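Local structure of putative cathepsin d (Ixodes ricinus, 5N7Q) at residues Leu10-Leu13 and Val17-Gly20; Pro21-Ile24 and Gln29-Gln32. The protein probably cleaves peptide bonds within proteins as a pepsin-like aspartic endopeptidase, and is held here with the inhibitor pepstatin A. All blocks are in the same frame, centred on the assembly; numbering follows the deposited sequence.

Contact 1 (Leu10-Leu13 and Val17-Gly20); sequences LVNL and VYYG. Unlike the reference sequence in segment 17-20: Val17 (reference Glu).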
# COMPACT_ATOMS: atom_id res chain seq x y z
N LEU A 10 9.98 3.66 -7.42
CA LEU A 10 9.27 2.38 -7.41
C LEU A 10 9.19 1.73 -8.79
O LEU A 10 9.10 2.41 -9.82
CB LEU A 10 7.85 2.54 -6.87
CG LEU A 10 7.75 3.24 -5.53
CD1 LEU A 10 6.28 3.49 -5.18
CD2 LEU A 10 8.43 2.42 -4.44
N VAL A 11 9.19 0.40 -8.78
CA VAL A 11 8.83 -0.43 -9.92
C VAL A 11 7.37 -0.87 -9.75
O VAL A 11 6.93 -1.22 -8.64
CB VAL A 11 9.78 -1.65 -10.01
CG1 VAL A 11 9.24 -2.73 -10.96
CG2 VAL A 11 11.15 -1.19 -10.43
N ASN A 12 6.64 -0.87 -10.85
CA ASN A 12 5.24 -1.28 -10.95
C ASN A 12 5.18 -2.62 -11.65
O ASN A 12 5.50 -2.71 -12.82
CB ASN A 12 4.48 -0.22 -11.75
CG ASN A 12 3.07 -0.64 -12.11
OD1 ASN A 12 2.60 -1.70 -11.75
ND2 ASN A 12 2.39 0.23 -12.83
N LEU A 13 4.82 -3.66 -10.92
CA LEU A 13 4.56 -4.98 -11.52
C LEU A 13 3.04 -5.13 -11.72
O LEU A 13 2.30 -5.27 -10.75
CB LEU A 13 5.10 -6.07 -10.61
CG LEU A 13 4.79 -7.48 -11.15
CD1 LEU A 13 5.59 -7.79 -12.40
CD2 LEU A 13 5.06 -8.48 -10.04
N VAL A 17 1.47 -4.68 -7.57
CA VAL A 17 2.39 -4.34 -6.48
C VAL A 17 3.44 -3.36 -6.97
O VAL A 17 3.87 -3.40 -8.13
CB VAL A 17 3.06 -5.59 -5.87
CG1 VAL A 17 2.07 -6.51 -5.16
CG2 VAL A 17 3.80 -6.39 -6.91
N TYR A 18 3.89 -2.53 -6.04
CA TYR A 18 4.93 -1.54 -6.25
C TYR A 18 6.01 -1.77 -5.21
O TYR A 18 5.71 -2.09 -4.06
CB TYR A 18 4.34 -0.13 -6.14
CG TYR A 18 3.28 0.19 -7.17
CD1 TYR A 18 1.98 -0.28 -7.03
CD2 TYR A 18 3.59 0.98 -8.27
CE1 TYR A 18 1.02 0.01 -8.00
CE2 TYR A 18 2.62 1.28 -9.23
CZ TYR A 18 1.36 0.79 -9.07
OH TYR A 18 0.39 1.07 -10.01
N TYR A 19 7.26 -1.68 -5.62
CA TYR A 19 8.37 -1.93 -4.70
C TYR A 19 9.59 -1.16 -5.10
O TYR A 19 9.76 -0.77 -6.27
CB TYR A 19 8.67 -3.43 -4.62
CG TYR A 19 8.77 -4.09 -5.96
CD1 TYR A 19 7.61 -4.53 -6.60
CD2 TYR A 19 10.01 -4.32 -6.59
CE1 TYR A 19 7.65 -5.14 -7.83
CE2 TYR A 19 10.05 -4.95 -7.84
CZ TYR A 19 8.86 -5.34 -8.44
OH TYR A 19 8.79 -5.98 -9.66
N GLY A 20 10.44 -0.89 -4.11
CA GLY A 20 11.63 -0.08 -4.34
C GLY A 20 12.84 -0.55 -3.55
O GLY A 20 12.72 -1.35 -2.61

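Contact 2 (Pro21-Ile24 and Gln29-Gln32); sequences PISI and QDFQ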
# COMPACT_ATOMS: atom_id res chain seq x y z
N PRO A 21 14.00 -0.05 -3.92
CA PRO A 21 15.23 -0.45 -3.27
C PRO A 21 15.51 0.17 -1.90
O PRO A 21 15.21 1.33 -1.66
CB PRO A 21 16.30 0.01 -4.26
CG PRO A 21 15.70 1.23 -4.86
CD PRO A 21 14.26 0.86 -5.04
N ILE A 22 16.09 -0.65 -1.02
CA ILE A 22 16.65 -0.16 0.24
C ILE A 22 17.95 -0.91 0.45
O ILE A 22 18.18 -1.91 -0.20
CB ILE A 22 15.72 -0.33 1.48
CG1 ILE A 22 15.47 -1.81 1.85
CG2 ILE A 22 14.40 0.41 1.26
CD1 ILE A 22 14.75 -2.03 3.18
N SER A 23 18.75 -0.42 1.38
CA SER A 23 19.85 -1.24 1.88
C SER A 23 19.85 -1.28 3.37
O SER A 23 19.31 -0.39 4.05
CB SER A 23 21.21 -0.77 1.36
OG SER A 23 21.68 0.41 1.98
N ILE A 24 20.46 -2.36 3.89
CA ILE A 24 20.63 -2.58 5.31
C ILE A 24 22.10 -2.88 5.56
O ILE A 24 22.70 -3.65 4.82
CB ILE A 24 19.78 -3.77 5.81
CG1 ILE A 24 18.30 -3.65 5.41
CG2 ILE A 24 19.96 -3.98 7.31
CD1 ILE A 24 17.47 -2.59 6.12
N GLN A 29 23.80 -4.04 2.26
CA GLN A 29 23.17 -5.21 1.65
C GLN A 29 21.86 -4.74 1.03
O GLN A 29 21.04 -4.12 1.70
CB GLN A 29 22.89 -6.27 2.69
CG GLN A 29 24.16 -6.78 3.37
CD GLN A 29 23.87 -7.77 4.48
OE1 GLN A 29 23.00 -8.64 4.35
NE2 GLN A 29 24.63 -7.67 5.57
N ASP A 30 21.68 -5.06 -0.24
CA ASP A 30 20.58 -4.47 -1.04
C ASP A 30 19.33 -5.38 -1.10
O ASP A 30 19.43 -6.59 -1.20
CB ASP A 30 21.07 -4.19 -2.44
CG ASP A 30 22.10 -3.09 -2.50
OD1 ASP A 30 22.07 -2.15 -1.69
OD2 ASP A 30 22.96 -3.16 -3.43
N PHE A 31 18.16 -4.73 -1.03
CA PHE A 31 16.86 -5.41 -1.09
C PHE A 31 15.86 -4.59 -1.86
O PHE A 31 16.09 -3.40 -2.15
CB PHE A 31 16.30 -5.62 0.32
CG PHE A 31 17.26 -6.35 1.24
CD1 PHE A 31 18.23 -5.67 1.97
CD2 PHE A 31 17.18 -7.72 1.34
CE1 PHE A 31 19.13 -6.38 2.75
CE2 PHE A 31 18.06 -8.43 2.13
CZ PHE A 31 19.04 -7.76 2.83
N GLN A 32 14.77 -5.26 -2.20
CA GLN A 32 13.56 -4.60 -2.73
C GLN A 32 12.44 -4.82 -1.76
O GLN A 32 12.23 -5.93 -1.28
CB GLN A 32 13.19 -5.20 -4.08
CG GLN A 32 14.26 -5.00 -5.13
CD GLN A 32 14.39 -3.58 -5.59
OE1 GLN A 32 13.43 -2.81 -5.50
NE2 GLN A 32 15.57 -3.21 -6.08
O HOH W 1 19.69 -0.38 -2.43

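Contact 1 (Leu10-Leu13 and Val17-Gly20)
Val17 meets Leu13 as an antiparallel hydrogen-bonded pair: Leu13 N reaches Val17 O at 3.0 Å, nearly along the C=O axis, while the return bond from Val17 N to Leu13 O is weak. Beside this pair Val17 CG2 lies 3.9 Å from Leu13 CB, the two side chains running the same way. Tyr18 faces the opposite side of the sheet with Asn12. Its ring and the Asn12 amide lie side by side, their planes 30° apart, and Tyr18 CE2 comes within 3.5 Å of Asn12 CB; the phenol OH is hydrogen-bonded to Asn161 O and Arg162, and Asn12 OD1 accepts a hydrogen bond from Asp15 N in the turn. Tyr19 pairs with Val11 through two bonds, the straighter being Val11 N to Tyr19 O at 2.8 Å. With CG between its own N and carbonyl carbon (chi1 47°), the Tyr19 ring folds back across Val11, whose CB sits over the ring face, 4.3 Å from the centroid, in a CH-pi contact; Val11 CG1 reaches the phenol end, 3.5 Å from Tyr19 OH. Leu13 CB lies at the ring edge, 3.8 Å from Tyr19 OH. At Gly20 the strand runs close beside Leu10, whose CD2 lies 3.9 Å from Gly20 N. This is a beta hairpin of the pepsin-like fold, where Val17 also packs on the bound peptide.

Contact 2 (Pro21-Ile24 and Gln29-Gln32)
Phe31 lies against Ile22 and Ile24, on the side of the hairpin that also carries Gln29. Its CB starts 4.2 Å from Ile22 CG1, the two side chains crossing at a slant. CG is turned beside the backbone N, opposite the carbonyl carbon (chi1 -55°), which sends the ring along the strand pair to Ile24. There CD1 and CE1 meet the isoleucine: Phe31 CE1 is 3.9 Å from Ile24 CG1, and the side chains cross at about a right angle. Two backbone bonds pair Phe31 with Ile22. Phe31 N gives a bond of 2.9 Å to Ile22 O, and Phe31 O accepts one from Ile22 N, with the donor above the carbonyl plane. Next along, Ile24 and Gln29 form the second hydrogen-bonded pair, Gln29 N reaching Ile24 O at 2.8 Å. On the other side Asp30 OD1 comes within 3.5 Å of Ser23 CB, and a water lies 3.1 Å from Asp30 OD1. The Ser23 hydroxyl is hydrogen-bonded to Arg94, and Gln29 OE1 to Asp61 N. Strand 82-95 continues the sheet beside strand 17-24, its Ile95 touching Ile22, while Leu42 and Leu44 of strand 42-45 pack on the face carrying Ile22, Ile24 and Phe31.

Overall arrangement
Contact 1 comes first along the chain, and contact 2 begins at the next residue, on the same strand 17-24. Their centres are about 14 Å apart. Strand 17-24 lies between strands 6-13 and 29-36 in an antiparallel meander; residues 17-20 meet the first in contact 1 and residues 21-24 the second in contact 2, and strand 82-95 pairs with it as well. The two contacts also touch, Tyr19 packing on Gln32. Strand 29-36 runs on from contact 2 to Asp36, while the side chain of Tyr18 in contact 1 lies about 10 Å from those of both Asp36 and Asp227. The meander therefore links the N-terminal strand to the strand that ends at one of the two predicted catalytic aspartates.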